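Local coordinates for protein inositol monophosphatase (Zymomonas mobilis, PDB 4N81) that probably hydrolyses phosphate monoesters such as inositol monophosphate, using magnesium ions bound in its active site, at residues L206-Y209 / D210-L214; R231-N234 / K235-G239. All blocks are in the same frame, centred on the assembly; numbering follows the deposited sequence.

Interaction 1: L206-Y209 / D210-L214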
loop_
_atom_site.group_PDB
_atom_site.type_symbol
_atom_site.label_atom_id
_atom_site.label_comp_id
_atom_site.label_asym_id
_atom_site.label_seq_id
_atom_site.Cartn_x
_atom_site.Cartn_y
_atom_site.Cartn_z
ATOM N N LEU A 206 -12.545 -9.863 10.342
ATOM C CA LEU A 206 -11.255 -10.008 11.058
ATOM C C LEU A 206 -11.318 -11.063 12.187
ATOM O O LEU A 206 -12.408 -11.307 12.771
ATOM C CB LEU A 206 -10.849 -8.658 11.702
ATOM C CG LEU A 206 -10.171 -7.648 10.762
ATOM C CD1 LEU A 206 -10.924 -7.332 9.553
ATOM C CD2 LEU A 206 -9.912 -6.367 11.561
ATOM N N LYS A 207 -10.172 -11.701 12.465
ATOM C CA LYS A 207 -9.990 -12.591 13.621
ATOM C C LYS A 207 -9.454 -11.755 14.770
ATOM O O LYS A 207 -8.939 -10.696 14.510
ATOM C CB LYS A 207 -8.976 -13.695 13.265
ATOM C CG LYS A 207 -9.407 -14.468 12.017
ATOM C CD LYS A 207 -10.717 -15.184 12.265
ATOM C CE LYS A 207 -11.226 -15.951 10.992
ATOM N NZ LYS A 207 -12.078 -15.114 10.064
ATOM N N PHE A 208 -9.515 -12.244 16.015
ATOM C CA PHE A 208 -9.041 -11.440 17.149
ATOM C C PHE A 208 -7.534 -11.108 17.003
ATOM O O PHE A 208 -7.078 -10.016 17.399
ATOM C CB PHE A 208 -9.303 -12.185 18.485
ATOM C CG PHE A 208 -9.060 -11.336 19.736
ATOM C CD1 PHE A 208 -9.516 -10.029 19.818
ATOM C CD2 PHE A 208 -8.427 -11.881 20.844
ATOM C CE1 PHE A 208 -9.309 -9.246 20.981
ATOM C CE2 PHE A 208 -8.237 -11.128 22.040
ATOM C CZ PHE A 208 -8.672 -9.805 22.103
ATOM N N TYR A 209 -6.781 -12.009 16.373
ATOM C CA TYR A 209 -5.354 -11.799 16.122
ATOM C C TYR A 209 -5.168 -10.544 15.279
ATOM O O TYR A 209 -4.107 -9.918 15.334
ATOM C CB TYR A 209 -4.774 -12.934 15.208
ATOM C CG TYR A 209 -4.991 -14.319 15.691
ATOM C CD1 TYR A 209 -4.092 -14.904 16.607
ATOM C CD2 TYR A 209 -6.065 -15.063 15.250
ATOM C CE1 TYR A 209 -4.261 -16.202 17.070
ATOM C CE2 TYR A 209 -6.260 -16.359 15.710
ATOM C CZ TYR A 209 -5.356 -16.935 16.620
ATOM O OH TYR A 209 -5.556 -18.246 17.060
ATOM N N ASP A 210 -6.146 -10.235 14.450
ATOM C CA ASP A 210 -5.992 -9.096 13.546
ATOM C C ASP A 210 -6.324 -7.725 14.166
ATOM O O ASP A 210 -5.919 -6.732 13.585
ATOM C CB ASP A 210 -6.916 -9.232 12.328
ATOM C CG ASP A 210 -6.719 -10.562 11.548
ATOM O OD1 ASP A 210 -5.566 -11.033 11.430
ATOM O OD2 ASP A 210 -7.749 -11.106 11.075
ATOM N N PHE A 211 -7.042 -7.657 15.300
ATOM C CA PHE A 211 -7.437 -6.341 15.849
ATOM C C PHE A 211 -7.109 -6.078 17.314
ATOM O O PHE A 211 -7.134 -4.897 17.789
ATOM C CB PHE A 211 -8.931 -5.993 15.547
ATOM C CG PHE A 211 -9.926 -6.954 16.153
ATOM C CD1 PHE A 211 -10.356 -6.800 17.470
ATOM C CD2 PHE A 211 -10.443 -8.003 15.407
ATOM C CE1 PHE A 211 -11.313 -7.668 18.032
ATOM C CE2 PHE A 211 -11.375 -8.876 15.953
ATOM C CZ PHE A 211 -11.822 -8.713 17.268
ATOM N N ALA A 212 -6.774 -7.165 18.034
ATOM C CA ALA A 212 -6.504 -6.982 19.460
ATOM C C ALA A 212 -5.456 -5.889 19.675
ATOM O O ALA A 212 -5.668 -4.992 20.493
ATOM C CB ALA A 212 -6.004 -8.317 20.107
ATOM N N ALA A 213 -4.332 -5.952 18.948
ATOM C CA ALA A 213 -3.237 -4.950 19.178
ATOM C C ALA A 213 -3.680 -3.541 18.754
ATOM O O ALA A 213 -3.116 -2.528 19.222
ATOM C CB ALA A 213 -1.969 -5.340 18.372
ATOM N N LEU A 214 -4.596 -3.477 17.791
ATOM C CA LEU A 214 -4.924 -2.166 17.222
ATOM C C LEU A 214 -5.689 -1.291 18.194
ATOM O O LEU A 214 -5.590 -0.041 18.153
ATOM C CB LEU A 214 -5.776 -2.342 15.971
ATOM C CG LEU A 214 -5.227 -3.340 14.939
ATOM C CD1 LEU A 214 -6.225 -3.472 13.844
ATOM C CD2 LEU A 214 -3.859 -2.881 14.388
HETATM O O HOH W 1 -3.508 -8.390 17.616
#
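Asp210 reaches back three residues to Lys207: its OD2 accepts the amide N-H of Lys207 at 2.9 Å in a nearly straight bond (166°), the donor lying above the carboxylate plane. The same two residues are tied a second time through the backbone, Asp210 N donating to Lys207 O at 2.8 Å. With CG beside its own backbone N (chi1 -55°), Asp210 carries its carboxylate back over the start of the turn. Phe208 O takes two amides, Ala212 N at 2.9 Å and Phe211 N at 3.2 Å. A water accepts from Ala213 N and donates to Tyr209 O, continuing the turn. This short helix, 208-211, presents Asp210, a predicted magnesium ligand, beside Asp86 and Asp89, predicted ligands of the same ion, with a sulfate ion also close to its side chain. The apolar side gathers round Phe208. Ala212 CB sits over one face of its ring, 3.7 Å from the centroid, while the ring edge turns toward the face of Phe211 in an offset edge-to-face pair with planes at 69°. The CA of Phe208 also lies over the Phe211 ring, and Leu206 CB meets that ring at its edge, 3.8 Å from Phe211 CD2. Beyond, Phe208 and Ala212 pack on Val84 of strand 81-86.

Interaction 2: R231-N234 / K235-G239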
loop_
_atom_site.group_PDB
_atom_site.type_symbol
_atom_site.label_atom_id
_atom_site.label_comp_id
_atom_site.label_asym_id
_atom_site.label_seq_id
_atom_site.Cartn_x
_atom_site.Cartn_y
_atom_site.Cartn_z
ATOM N N ARG A 231 -20.121 -1.081 20.161
ATOM C CA ARG A 231 -19.739 -1.760 21.397
ATOM C C ARG A 231 -18.230 -2.043 21.446
ATOM O O ARG A 231 -17.576 -2.086 20.408
ATOM C CB ARG A 231 -20.523 -3.094 21.525
ATOM C CG ARG A 231 -22.050 -2.895 21.735
ATOM C CD ARG A 231 -22.819 -4.255 21.699
ATOM N NE ARG A 231 -24.241 -3.970 21.960
ATOM C CZ ARG A 231 -24.812 -3.861 23.149
ATOM N NH1 ARG A 231 -24.140 -4.111 24.290
ATOM N NH2 ARG A 231 -26.105 -3.519 23.191
ATOM N N PRO A 232 -17.674 -2.281 22.643
ATOM C CA PRO A 232 -16.232 -2.607 22.739
ATOM C C PRO A 232 -15.848 -3.852 22.000
ATOM O O PRO A 232 -16.616 -4.813 21.976
ATOM C CB PRO A 232 -16.036 -2.951 24.214
ATOM C CG PRO A 232 -17.152 -2.290 24.921
ATOM C CD PRO A 232 -18.326 -2.259 23.959
ATOM N N LEU A 233 -14.651 -3.859 21.425
ATOM C CA LEU A 233 -14.142 -5.044 20.779
ATOM C C LEU A 233 -13.484 -5.859 21.872
ATOM O O LEU A 233 -12.845 -5.313 22.791
ATOM C CB LEU A 233 -13.114 -4.644 19.725
ATOM C CG LEU A 233 -13.720 -3.875 18.549
ATOM C CD1 LEU A 233 -12.666 -3.203 17.648
ATOM C CD2 LEU A 233 -14.583 -4.897 17.725
ATOM N N ASN A 234 -13.662 -7.163 21.800
ATOM C CA ASN A 234 -13.083 -8.061 22.784
ATOM C C ASN A 234 -12.739 -9.380 22.146
ATOM O O ASN A 234 -12.925 -9.568 20.930
ATOM C CB ASN A 234 -13.931 -8.183 24.064
ATOM C CG ASN A 234 -15.256 -8.905 23.862
ATOM O OD1 ASN A 234 -15.435 -9.671 22.912
ATOM N ND2 ASN A 234 -16.191 -8.681 24.811
ATOM N N LYS A 235 -12.250 -10.311 22.962
ATOM C CA LYS A 235 -11.678 -11.547 22.470
ATOM C C LYS A 235 -12.697 -12.319 21.666
ATOM O O LYS A 235 -12.369 -13.136 20.796
ATOM C CB LYS A 235 -11.254 -12.407 23.681
ATOM C CG LYS A 235 -10.873 -13.830 23.297
ATOM C CD LYS A 235 -10.645 -14.786 24.503
ATOM C CE LYS A 235 -10.889 -16.250 24.055
ATOM N NZ LYS A 235 -10.396 -17.283 24.989
ATOM N N ASN A 236 -13.946 -12.059 21.958
ATOM C CA ASN A 236 -15.016 -12.752 21.283
ATOM C C ASN A 236 -15.790 -12.067 20.146
ATOM O O ASN A 236 -16.723 -12.669 19.598
ATOM C CB ASN A 236 -15.942 -13.293 22.330
ATOM C CG ASN A 236 -15.842 -14.759 22.379
ATOM O OD1 ASN A 236 -14.763 -15.344 22.760
ATOM N ND2 ASN A 236 -16.900 -15.405 21.852
ATOM N N SER A 237 -15.375 -10.848 19.794
ATOM C CA SER A 237 -15.975 -10.088 18.710
ATOM C C SER A 237 -15.831 -10.840 17.359
ATOM O O SER A 237 -14.786 -11.469 17.057
ATOM C CB SER A 237 -15.312 -8.728 18.617
ATOM O OG SER A 237 -15.559 -8.011 19.843
ATOM N N VAL A 238 -16.884 -10.769 16.551
ATOM C CA VAL A 238 -16.910 -11.478 15.270
ATOM C C VAL A 238 -16.056 -10.832 14.202
ATOM O O VAL A 238 -15.803 -11.447 13.169
ATOM C CB VAL A 238 -18.355 -11.662 14.731
ATOM C CG1 VAL A 238 -19.193 -12.404 15.792
ATOM C CG2 VAL A 238 -18.941 -10.305 14.389
ATOM N N GLY A 239 -15.581 -9.620 14.464
ATOM C CA GLY A 239 -14.572 -9.013 13.574
ATOM C C GLY A 239 -15.084 -7.967 12.615
ATOM O O GLY A 239 -14.471 -7.715 11.560
HETATM O O HOH W 2 -17.738 -6.465 19.986
#
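Ser237 OG receives the backbone N-H of Asn234 at 2.9 Å, almost straight at 166°, while Ser237 N returns a bond to Asn234 O at 3.0 Å. The second of these closes a type I beta turn from Asn234 to Ser237. A water links the same hydroxyl to Pro232 O, donating to Pro232 O at 2.8 Å and accepting from Ser237 OG at 2.7 Å. Inside the turn lies an Asx turn: Asn234 OD1 accepts from Asn236 N at 3.0 Å, a bent bond (139°) whose donor stands above the plane of the amide carbonyl. A chi1 of 69° places CG of Asn234 between its backbone N and carbonyl carbon, so that the amide folds over the turn. Leu233 lends a methyl alongside, its CD2 3.9 Å from Ser237 OG. The loop, running between strands 224-226 and 241-244, is seated by neighbours: Leu233 and Ser237 pack on Phe211, Lys235 exchanges a backbone bond with Gly111, and Asn234 touches Arg112. The serine hydroxyl therefore works as both acceptor and donor, accepting from the Asn234 amide and donating to the water, which should limit rotation of the hydroxyl and couples the turn to the chain before it.

How the interactions relate
Interaction 1 precedes interaction 2 along the chain, and their centres lie about 9 Å apart. The 206-214 turn follows strand 200-203; the 231-239 loop joins strands 224-226 and 241-244 of the same five-stranded sheet. Strands 200-203 and 241-244 are antiparallel neighbours, and just beyond them Leu206 N approaches Gly239 O at 3.1 Å, a probable hydrogen bond. The aromatic side of the helix rests on the loop: Phe208 CE2 packs against Lys235 CA at 3.5 Å and Phe208 CD1 against Asn234 O at 3.6 Å. The loop thus backs the short helix that carries the predicted metal ligand, while itself lying farther from the centre of the chain.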